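Local coordinates for AlyGC (Glaciecola chathamensis, PDB 5GKD), which degrades alginate as a polysaccharide lyase of family 6, probably by beta-elimination at a site that holds a calcium ion, at residues P47-G52 with H72-L78; E89-F93 with V106-I111; K481-A487 with N510-V516; E576-F582 with T608-V614. One frame throughout, in Å; residues are numbered along the deposited sequence.

Interaction 1. Residues P47-G52 with H72-L78; sequences PITLRG and HLIVSGL
Pro47 and Ile74 lie side by side and point the same way, the delta methyl of Ile74 lying against the CB-CG edge of the proline ring, with Pro47 CG and Ile74 CD1 3.7 Å apart. Ile74 reaches the ring because its CG1 stands anti to its own carbonyl carbon (chi1 -54°) and the chain runs on extended from there. Its branch point also fills the step beside Thr49, where Thr49 OG1 rests 3.8 Å from Ile74 CB. Further along this face Ser76 tucks its hydroxyl against the base of Arg51, with Ser76 OG 3.4 Å from Arg51 CB, while the guanidinium leads off to a salt bridge with Asp23. This matched stacking of residue on residue is the ladder of a right-handed parallel beta-helix, the fold of the pectate-lyase-like clan, in which each coil lays its strand on the one before. On the opposite face, turned into the coil, Ile48 sits over Leu73, and Leu50 over Val75, with Leu50 CB 4.3 Å from Val75 CG2; Phe38 packs against Leu50, Leu73 and Val75. Five backbone hydrogen bonds keep the strands in register, the shortest from Leu50 N to Ile74 O at 2.8 Å. Past the corner at Gly77, Leu78 bends back, and its CD2 packs on the backbone of Gly52, 3.8 Å from Gly52 N, while Gly77 O occupies the place a side chain there would need.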
# COMPACT_ATOMS: atom_id res chain seq x y z
N PRO A 47 31.83 20.95 -31.77
CA PRO A 47 30.62 20.56 -31.05
C PRO A 47 30.20 21.65 -30.07
O PRO A 47 30.96 22.55 -29.72
CB PRO A 47 31.05 19.29 -30.31
CG PRO A 47 32.48 19.56 -30.01
CD PRO A 47 33.03 20.28 -31.22
N ILE A 48 28.95 21.57 -29.63
CA ILE A 48 28.46 22.43 -28.55
C ILE A 48 28.39 21.60 -27.28
O ILE A 48 27.80 20.51 -27.27
CB ILE A 48 27.10 23.04 -28.89
CG1 ILE A 48 27.18 23.79 -30.21
CG2 ILE A 48 26.65 23.98 -27.79
CD1 ILE A 48 25.84 24.29 -30.67
N THR A 49 29.01 22.09 -26.21
CA THR A 49 29.23 21.33 -25.00
C THR A 49 28.44 21.94 -23.84
O THR A 49 28.37 23.17 -23.71
CB THR A 49 30.73 21.30 -24.67
OG1 THR A 49 31.45 20.66 -25.73
CG2 THR A 49 31.01 20.56 -23.37
N LEU A 50 27.83 21.08 -23.04
CA LEU A 50 27.26 21.42 -21.74
C LEU A 50 28.07 20.67 -20.69
O LEU A 50 28.12 19.44 -20.73
CB LEU A 50 25.80 20.98 -21.65
CG LEU A 50 24.76 21.60 -20.70
CD1 LEU A 50 23.82 20.56 -20.15
CD2 LEU A 50 25.29 22.54 -19.62
N ARG A 51 28.68 21.39 -19.74
CA ARG A 51 29.54 20.72 -18.79
C ARG A 51 29.51 21.43 -17.44
O ARG A 51 29.19 22.61 -17.34
CB ARG A 51 30.99 20.61 -19.30
CG ARG A 51 31.46 21.81 -20.05
CD ARG A 51 32.94 21.73 -20.47
NE ARG A 51 33.74 22.18 -19.34
CZ ARG A 51 34.48 23.27 -19.32
NH1 ARG A 51 34.59 24.04 -20.38
NH2 ARG A 51 35.12 23.57 -18.22
N GLY A 52 29.85 20.69 -16.40
CA GLY A 52 29.95 21.29 -15.08
C GLY A 52 31.26 22.05 -14.96
O GLY A 52 32.29 21.65 -15.49
N HIS A 72 25.89 16.77 -32.78
CA HIS A 72 27.22 17.22 -32.41
C HIS A 72 27.23 17.93 -31.05
O HIS A 72 27.83 18.99 -30.88
CB HIS A 72 27.82 18.08 -33.52
CG HIS A 72 27.99 17.32 -34.80
ND1 HIS A 72 28.98 16.36 -34.97
CD2 HIS A 72 27.27 17.32 -35.95
CE1 HIS A 72 28.87 15.83 -36.18
NE2 HIS A 72 27.84 16.40 -36.79
N LEU A 73 26.58 17.31 -30.08
CA LEU A 73 26.56 17.80 -28.71
C LEU A 73 27.44 16.93 -27.83
O LEU A 73 27.64 15.74 -28.10
CB LEU A 73 25.13 17.79 -28.15
CG LEU A 73 24.09 18.40 -29.10
CD1 LEU A 73 22.67 18.20 -28.55
CD2 LEU A 73 24.37 19.88 -29.36
N ILE A 74 27.95 17.53 -26.76
CA ILE A 74 28.68 16.82 -25.72
C ILE A 74 28.17 17.30 -24.36
O ILE A 74 28.03 18.50 -24.14
CB ILE A 74 30.19 17.06 -25.81
CG1 ILE A 74 30.70 16.71 -27.21
CG2 ILE A 74 30.90 16.24 -24.75
CD1 ILE A 74 32.19 16.95 -27.36
N VAL A 75 27.88 16.36 -23.46
CA VAL A 75 27.51 16.67 -22.08
C VAL A 75 28.50 15.96 -21.16
O VAL A 75 28.72 14.76 -21.31
CB VAL A 75 26.08 16.24 -21.76
CG1 VAL A 75 25.76 16.56 -20.31
CG2 VAL A 75 25.08 16.90 -22.68
N SER A 76 29.07 16.69 -20.19
CA SER A 76 30.06 16.07 -19.33
C SER A 76 30.12 16.74 -17.96
O SER A 76 29.76 17.90 -17.78
CB SER A 76 31.46 16.11 -19.95
OG SER A 76 31.95 17.42 -20.02
N GLY A 77 30.60 15.97 -16.98
CA GLY A 77 30.94 16.54 -15.69
C GLY A 77 29.77 16.91 -14.82
O GLY A 77 29.80 17.96 -14.17
N LEU A 78 28.73 16.08 -14.79
CA LEU A 78 27.56 16.29 -13.95
C LEU A 78 27.35 15.09 -13.04
O LEU A 78 27.73 13.96 -13.37
CB LEU A 78 26.29 16.51 -14.81
CG LEU A 78 26.36 17.52 -15.96
CD1 LEU A 78 25.07 17.53 -16.76
CD2 LEU A 78 26.69 18.91 -15.40

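Interaction 2. Residues E89-F93 with V106-I111; sequences EVIAF and VTQVVI
Ile91 and Ile111 pass each other in opposite directions, their delta methyls meeting at 3.8 Å between Ile91 CD1 and Ile111 CD1. Both chains are extended, with CG1 anti to the carbonyl carbon (chi1 -58° in Ile91, -55° in Ile111), which carries each CD1 far enough to span a gap that the backbones leave wide. The same methyl of Ile111 meets Val90 tip to tip, Val90 CG1 lying 3.9 Å away from Ile111 CD1, so one methyl touches two consecutive residues of the facing segment. Ile91 is used in a similar way: its CD1 also runs head-on into Val109, at 3.9 Å from Val109 CG2, while its other branch, CG2, faces Val106 more loosely. Phe93 approaches Val106 aslant, and the far end of its ring does the touching, with Phe93 CZ 3.4 Å from Val106 CG2. Around this cluster, Phe80 and Trp125 of the adjoining strands pack on Val90 and Ile111. The two segments lie on different walls of the parallel beta-helix and meet across its interior, each rounding a corner, at Val90 and Ile91 on one side and at Gln108 on the other. No hydrogen bond joins them. The contact is wholly apolar and made by buried methyl groups and one ring, which implies that the walls are held together here by close fit and exclusion of water.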
# COMPACT_ATOMS: atom_id res chain seq x y z
N GLU A 89 12.72 9.04 -18.02
CA GLU A 89 14.16 8.80 -18.14
C GLU A 89 14.92 9.93 -17.46
O GLU A 89 14.49 11.08 -17.48
CB GLU A 89 14.64 8.74 -19.60
CG GLU A 89 13.74 8.00 -20.56
CD GLU A 89 12.56 8.81 -21.04
OE1 GLU A 89 12.67 10.05 -21.13
OE2 GLU A 89 11.52 8.19 -21.32
N VAL A 90 16.08 9.59 -16.91
CA VAL A 90 16.99 10.61 -16.39
C VAL A 90 17.74 11.30 -17.51
O VAL A 90 17.76 12.54 -17.59
CB VAL A 90 17.96 10.00 -15.37
CG1 VAL A 90 18.84 11.09 -14.78
CG2 VAL A 90 17.20 9.26 -14.30
N ILE A 91 18.38 10.52 -18.38
CA ILE A 91 19.14 11.01 -19.53
C ILE A 91 18.56 10.39 -20.79
O ILE A 91 18.55 9.17 -20.95
CB ILE A 91 20.62 10.66 -19.43
CG1 ILE A 91 21.25 11.21 -18.15
CG2 ILE A 91 21.37 11.16 -20.67
CD1 ILE A 91 22.70 10.83 -18.03
N ALA A 92 18.11 11.23 -21.72
CA ALA A 92 17.55 10.77 -22.98
C ALA A 92 18.19 11.49 -24.15
O ALA A 92 18.35 12.71 -24.12
CB ALA A 92 16.04 10.99 -23.03
N PHE A 93 18.56 10.72 -25.18
CA PHE A 93 19.13 11.27 -26.40
C PHE A 93 18.04 11.71 -27.37
O PHE A 93 18.06 11.39 -28.56
CB PHE A 93 20.06 10.24 -27.05
CG PHE A 93 21.39 10.10 -26.37
CD1 PHE A 93 21.52 9.36 -25.20
CD2 PHE A 93 22.52 10.67 -26.92
CE1 PHE A 93 22.75 9.23 -24.59
CE2 PHE A 93 23.76 10.53 -26.32
CZ PHE A 93 23.86 9.81 -25.14
N VAL A 106 27.62 11.65 -24.28
CA VAL A 106 27.51 11.89 -22.85
C VAL A 106 28.68 11.17 -22.20
O VAL A 106 28.79 9.95 -22.32
CB VAL A 106 26.17 11.39 -22.28
CG1 VAL A 106 26.16 11.51 -20.75
CG2 VAL A 106 25.01 12.12 -22.89
N THR A 107 29.54 11.91 -21.52
CA THR A 107 30.77 11.36 -20.98
C THR A 107 31.03 11.95 -19.60
O THR A 107 30.73 13.12 -19.36
CB THR A 107 31.98 11.60 -21.91
OG1 THR A 107 33.16 11.01 -21.35
CG2 THR A 107 32.21 13.11 -22.14
N GLN A 108 31.53 11.13 -18.69
CA GLN A 108 31.91 11.60 -17.37
C GLN A 108 30.73 12.21 -16.63
O GLN A 108 30.82 13.28 -16.04
CB GLN A 108 33.08 12.59 -17.46
CG GLN A 108 34.36 12.00 -18.05
CD GLN A 108 35.59 12.84 -17.72
OE1 GLN A 108 35.80 13.19 -16.58
NE2 GLN A 108 36.39 13.15 -18.73
N VAL A 109 29.59 11.52 -16.66
CA VAL A 109 28.53 11.90 -15.75
C VAL A 109 28.17 10.73 -14.85
O VAL A 109 28.22 9.56 -15.24
CB VAL A 109 27.28 12.50 -16.44
CG1 VAL A 109 27.52 12.87 -17.87
CG2 VAL A 109 26.03 11.67 -16.23
N VAL A 110 27.84 11.08 -13.62
CA VAL A 110 27.52 10.15 -12.55
C VAL A 110 26.02 10.19 -12.33
O VAL A 110 25.42 11.27 -12.26
CB VAL A 110 28.26 10.53 -11.25
CG1 VAL A 110 27.83 9.64 -10.12
CG2 VAL A 110 29.77 10.51 -11.44
N ILE A 111 25.41 9.02 -12.20
CA ILE A 111 24.08 8.89 -11.62
C ILE A 111 24.20 7.96 -10.43
O ILE A 111 24.54 6.79 -10.58
CB ILE A 111 23.05 8.37 -12.62
CG1 ILE A 111 23.04 9.24 -13.88
CG2 ILE A 111 21.68 8.29 -11.94
CD1 ILE A 111 22.01 8.82 -14.93

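Interaction 3. Residues K481-A487 with N510-V516; sequences KTLTIRA and NLTLDGV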
# COMPACT_ATOMS: atom_id res chain seq x y z
N LYS A 481 18.18 2.96 9.66
CA LYS A 481 19.61 2.73 9.53
C LYS A 481 19.88 1.25 9.77
O LYS A 481 18.97 0.48 10.07
CB LYS A 481 20.38 3.62 10.51
CG LYS A 481 20.24 3.18 11.95
CD LYS A 481 20.52 4.31 12.94
CE LYS A 481 19.36 5.27 12.98
NZ LYS A 481 19.50 6.28 14.07
N THR A 482 21.14 0.85 9.64
CA THR A 482 21.52 -0.52 9.94
C THR A 482 21.87 -0.63 11.42
O THR A 482 22.69 0.14 11.92
CB THR A 482 22.69 -0.96 9.05
OG1 THR A 482 22.28 -0.96 7.67
CG2 THR A 482 23.16 -2.35 9.44
N LEU A 483 21.23 -1.56 12.12
CA LEU A 483 21.34 -1.58 13.57
C LEU A 483 21.24 -3.01 14.09
O LEU A 483 20.49 -3.82 13.55
CB LEU A 483 20.24 -0.73 14.21
CG LEU A 483 20.55 -0.05 15.53
CD1 LEU A 483 21.48 1.15 15.32
CD2 LEU A 483 19.27 0.38 16.22
N THR A 484 22.01 -3.30 15.14
CA THR A 484 21.90 -4.55 15.88
C THR A 484 21.44 -4.24 17.30
O THR A 484 22.02 -3.38 17.97
CB THR A 484 23.23 -5.31 15.92
OG1 THR A 484 23.61 -5.68 14.59
CG2 THR A 484 23.11 -6.56 16.75
N ILE A 485 20.39 -4.92 17.75
CA ILE A 485 19.92 -4.83 19.12
C ILE A 485 20.29 -6.14 19.82
O ILE A 485 19.74 -7.20 19.51
CB ILE A 485 18.42 -4.55 19.19
CG1 ILE A 485 18.11 -3.24 18.44
CG2 ILE A 485 17.96 -4.47 20.62
CD1 ILE A 485 16.70 -2.79 18.53
N ARG A 486 21.24 -6.07 20.76
CA ARG A 486 21.83 -7.25 21.39
C ARG A 486 21.66 -7.18 22.90
O ARG A 486 21.96 -6.15 23.51
CB ARG A 486 23.32 -7.36 21.04
CG ARG A 486 24.04 -8.51 21.73
CD ARG A 486 25.50 -8.52 21.36
NE ARG A 486 25.66 -8.69 19.91
CZ ARG A 486 26.75 -8.35 19.23
NH1 ARG A 486 27.80 -7.81 19.85
NH2 ARG A 486 26.79 -8.54 17.91
N ALA A 487 21.18 -8.27 23.49
CA ALA A 487 21.14 -8.35 24.95
C ALA A 487 22.53 -8.61 25.49
O ALA A 487 23.26 -9.46 24.97
CB ALA A 487 20.19 -9.46 25.40
N ASN A 510 17.91 -1.84 8.41
CA ASN A 510 18.22 -3.26 8.41
C ASN A 510 18.43 -3.64 9.87
O ASN A 510 19.04 -2.87 10.62
CB ASN A 510 19.47 -3.60 7.56
CG ASN A 510 19.38 -3.07 6.11
OD1 ASN A 510 18.68 -3.64 5.29
ND2 ASN A 510 20.11 -2.00 5.81
N LEU A 511 17.92 -4.79 10.29
CA LEU A 511 17.79 -5.09 11.71
C LEU A 511 18.34 -6.47 12.04
O LEU A 511 17.99 -7.45 11.39
CB LEU A 511 16.32 -5.00 12.14
CG LEU A 511 16.02 -5.40 13.60
CD1 LEU A 511 16.74 -4.47 14.57
CD2 LEU A 511 14.51 -5.43 13.89
N THR A 512 19.18 -6.54 13.07
CA THR A 512 19.53 -7.79 13.72
C THR A 512 19.06 -7.74 15.17
O THR A 512 19.33 -6.77 15.88
CB THR A 512 21.03 -8.06 13.68
OG1 THR A 512 21.43 -8.36 12.33
CG2 THR A 512 21.40 -9.23 14.59
N LEU A 513 18.31 -8.76 15.58
CA LEU A 513 17.96 -8.99 16.97
C LEU A 513 18.74 -10.20 17.45
O LEU A 513 18.72 -11.25 16.80
CB LEU A 513 16.45 -9.23 17.14
CG LEU A 513 15.48 -8.13 16.73
CD1 LEU A 513 14.06 -8.60 16.92
CD2 LEU A 513 15.72 -6.89 17.53
N ASP A 514 19.40 -10.06 18.59
CA ASP A 514 20.29 -11.10 19.10
C ASP A 514 20.06 -11.23 20.61
O ASP A 514 20.35 -10.30 21.37
CB ASP A 514 21.74 -10.74 18.77
CG ASP A 514 22.72 -11.81 19.20
OD1 ASP A 514 22.28 -12.86 19.71
OD2 ASP A 514 23.94 -11.59 19.00
N GLY A 515 19.49 -12.35 21.03
CA GLY A 515 19.35 -12.63 22.44
C GLY A 515 18.30 -11.83 23.18
O GLY A 515 18.36 -11.73 24.39
N VAL A 516 17.33 -11.27 22.50
CA VAL A 516 16.38 -10.43 23.18
C VAL A 516 15.16 -11.27 23.56
O VAL A 516 14.96 -12.37 23.07
CB VAL A 516 15.97 -9.20 22.33
CG1 VAL A 516 17.19 -8.53 21.73
CG2 VAL A 516 14.97 -9.60 21.24
O HOH W 1 25.07 -10.17 16.67
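Two successive rungs of the C-terminal parallel beta-helix meet here, strand 482-487 lying on strand 510-514 at an axis distance of 4.8 Å. Six backbone hydrogen bonds, the shortest from Ile485 N to Thr512 O, hold the strands parallel. At the start of the strands Asn510 reaches across to Thr482, its amide donating a hydrogen bond of 3.0 Å from Asn510 ND2 to Thr482 OG1. The bond is nearly straight and the hydroxyl oxygen lies close to the amide plane. Asn510 OD1 accepts from the backbone N of Arg544, so the amide is gripped at both ends and its rotation fixed. Thr484 and Thr512 lie side by side, methyl over methyl, Thr484 CG2 being 3.8 Å from Thr512 CG2; in both, CG2 is anti to the backbone N (chi1 of OG1 -63° and -70°), which lines the two methyls up. Such a pair of like residues in consecutive coils is a short ladder in the beta-helix sense. At the far end of the strands Arg486 and Asp514 run alongside each other in a weak salt bridge, 3.5 Å from Arg486 NE to Asp514 OD2, their flat groups turned 77° apart. A water at the guanidinium edge links Arg486 NH2 to Asp514 OD2. The other face is apolar: Leu513 CD2 stands 3.9 Å from Ile485 CB, and Ile455 of helix 450-457 packs on both Leu483 and Ile485.

Interaction 4. Residues E576-F582 with T608-V614; sequences EVQDSQF and TIENSNV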
# COMPACT_ATOMS: atom_id res chain seq x y z
N GLU A 576 16.49 -14.11 8.17
CA GLU A 576 17.18 -15.26 8.76
C GLU A 576 16.83 -15.39 10.24
O GLU A 576 17.02 -14.45 11.01
CB GLU A 576 18.69 -15.13 8.60
CG GLU A 576 19.33 -16.49 8.46
CD GLU A 576 20.73 -16.54 8.98
OE1 GLU A 576 21.42 -17.54 8.69
OE2 GLU A 576 21.14 -15.58 9.68
N VAL A 577 16.33 -16.57 10.62
CA VAL A 577 15.96 -16.88 11.99
C VAL A 577 16.79 -18.08 12.45
O VAL A 577 16.72 -19.15 11.83
CB VAL A 577 14.46 -17.18 12.12
CG1 VAL A 577 14.11 -17.52 13.54
CG2 VAL A 577 13.63 -15.99 11.62
N GLN A 578 17.56 -17.90 13.52
CA GLN A 578 18.41 -18.95 14.08
C GLN A 578 18.17 -19.06 15.58
O GLN A 578 18.13 -18.04 16.28
CB GLN A 578 19.90 -18.67 13.84
CG GLN A 578 20.34 -18.59 12.39
CD GLN A 578 20.28 -19.94 11.69
OE1 GLN A 578 20.23 -20.98 12.34
NE2 GLN A 578 20.29 -19.91 10.37
N ASP A 579 18.01 -20.29 16.07
CA ASP A 579 18.05 -20.57 17.51
C ASP A 579 17.11 -19.67 18.30
O ASP A 579 17.50 -19.04 19.27
CB ASP A 579 19.49 -20.43 18.04
CG ASP A 579 20.51 -21.19 17.20
OD1 ASP A 579 20.37 -22.42 17.08
OD2 ASP A 579 21.44 -20.57 16.64
N SER A 580 15.85 -19.61 17.88
CA SER A 580 14.89 -18.67 18.46
C SER A 580 13.58 -19.37 18.79
O SER A 580 13.24 -20.40 18.21
CB SER A 580 14.64 -17.47 17.51
OG SER A 580 15.82 -16.70 17.33
N GLN A 581 12.85 -18.82 19.75
CA GLN A 581 11.61 -19.44 20.21
C GLN A 581 10.44 -18.49 20.05
O GLN A 581 10.56 -17.29 20.27
CB GLN A 581 11.69 -19.86 21.68
CG GLN A 581 13.10 -19.93 22.26
CD GLN A 581 14.00 -20.90 21.56
OE1 GLN A 581 13.58 -21.95 21.16
NE2 GLN A 581 15.25 -20.56 21.41
N PHE A 582 9.29 -19.05 19.69
CA PHE A 582 8.08 -18.28 19.48
C PHE A 582 6.94 -19.04 20.13
O PHE A 582 6.78 -20.23 19.86
CB PHE A 582 7.81 -18.10 17.97
CG PHE A 582 8.97 -17.52 17.21
CD1 PHE A 582 10.04 -18.31 16.84
CD2 PHE A 582 8.98 -16.18 16.86
CE1 PHE A 582 11.11 -17.77 16.15
CE2 PHE A 582 10.05 -15.63 16.17
CZ PHE A 582 11.11 -16.43 15.80
N THR A 608 15.22 -18.10 5.74
CA THR A 608 15.89 -19.20 6.44
C THR A 608 15.45 -19.25 7.89
O THR A 608 15.53 -18.24 8.60
CB THR A 608 17.41 -19.06 6.36
OG1 THR A 608 17.83 -19.18 5.00
CG2 THR A 608 18.09 -20.17 7.16
N ILE A 609 14.98 -20.42 8.34
CA ILE A 609 14.61 -20.66 9.75
C ILE A 609 15.26 -21.97 10.17
O ILE A 609 14.88 -23.03 9.66
CB ILE A 609 13.09 -20.72 9.97
CG1 ILE A 609 12.42 -19.41 9.61
CG2 ILE A 609 12.78 -21.05 11.40
CD1 ILE A 609 10.91 -19.46 9.78
N GLU A 610 16.21 -21.91 11.10
CA GLU A 610 16.88 -23.12 11.56
C GLU A 610 16.98 -23.15 13.09
O GLU A 610 17.08 -22.11 13.74
CB GLU A 610 18.29 -23.24 10.96
CG GLU A 610 18.32 -23.43 9.47
CD GLU A 610 19.74 -23.44 8.91
OE1 GLU A 610 20.46 -22.44 9.12
OE2 GLU A 610 20.13 -24.44 8.29
N ASN A 611 16.96 -24.36 13.64
CA ASN A 611 17.25 -24.61 15.06
C ASN A 611 16.33 -23.80 15.97
O ASN A 611 16.74 -23.32 17.02
CB ASN A 611 18.71 -24.31 15.39
CG ASN A 611 19.68 -25.17 14.60
OD1 ASN A 611 19.46 -26.38 14.43
ND2 ASN A 611 20.75 -24.55 14.11
N SER A 612 15.09 -23.65 15.56
CA SER A 612 14.18 -22.76 16.25
C SER A 612 12.96 -23.55 16.71
O SER A 612 12.77 -24.71 16.34
CB SER A 612 13.78 -21.59 15.35
OG SER A 612 14.91 -20.79 15.09
N ASN A 613 12.14 -22.90 17.51
CA ASN A 613 11.01 -23.56 18.14
C ASN A 613 9.80 -22.64 18.10
O ASN A 613 9.87 -21.49 18.52
CB ASN A 613 11.37 -23.95 19.58
CG ASN A 613 10.41 -24.94 20.16
OD1 ASN A 613 9.25 -24.62 20.39
ND2 ASN A 613 10.88 -26.16 20.40
N VAL A 614 8.69 -23.16 17.59
CA VAL A 614 7.46 -22.42 17.41
C VAL A 614 6.32 -23.25 17.99
O VAL A 614 6.14 -24.41 17.59
CB VAL A 614 7.17 -22.13 15.92
CG1 VAL A 614 5.83 -21.43 15.77
CG2 VAL A 614 8.30 -21.31 15.30
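Gln578 and Glu610 are joined by a hydrogen bond between their side chains, running side by side until Gln578 NE2 lies 2.8 Å from Glu610 OE1. The bond is almost straight (169° at the hydrogen), lies in the amide plane and uses the anti lone pair of the carboxylate oxygen. A bend at chi2 (-69°) turns the amide back along the strand, so that the same nitrogen also donates to Glu576 OE1, which it meets from above that carboxylate's plane. One amide nitrogen thus bridges two acidic groups, probably easing the repulsion between them, while Glu610 OE2 is held by Asn641. A second polar group centres on Ser612, whose OG accepts from Ser580 N at 3.2 Å and itself donates to Glu610 O, a carbonyl that also receives Asp579 N. Backbone bonds run on both sides of this turn, from Val577 N to Thr608 O and from Asn613 N to Ser580 O. Asp579 and Asn611 stand parallel, their flat groups only 6° apart, with Asp579 OD1 3.0 Å from Asn611 CB. The apolar contacts face the interior. Val577 rests alongside Ile609, with 3.9 Å between Val577 CB and Ile609 CG1, and Phe582 crosses Val614 at 3.8 Å from Phe582 CD1 to Val614 CG2. The ring of Phe582 also meets that of Phe552, and Phe563 edge-to-face. Strand, tight turn and strand, repeated in register with aligned polar residues at the corner and an aliphatic and aromatic stack inside, are typical of consecutive coils of a parallel beta-helix.

In the fold
From the N terminus the four contacts follow in series; none nests in or crosses another. Interaction 1 closes a loop of 19 residues by laying 72-78 on 47-52, and interaction 2 closes one of 12, tying two walls across the interior of the same N-terminal beta-helix. These two touch: Gly77 N and Leu78 O probably hydrogen-bond to Gln108 O and Val110 N, so strand 73-81 passes its ladder on to strand 105-112. Interaction 3 closes 22 residues by joining strands 482-487 and 510-514, and interaction 4 closes 25 by joining two successive strand-turn-strand coils further along the same C-terminal beta-helix. Interactions 1 and 4 lie on opposite sides of the chain's centre.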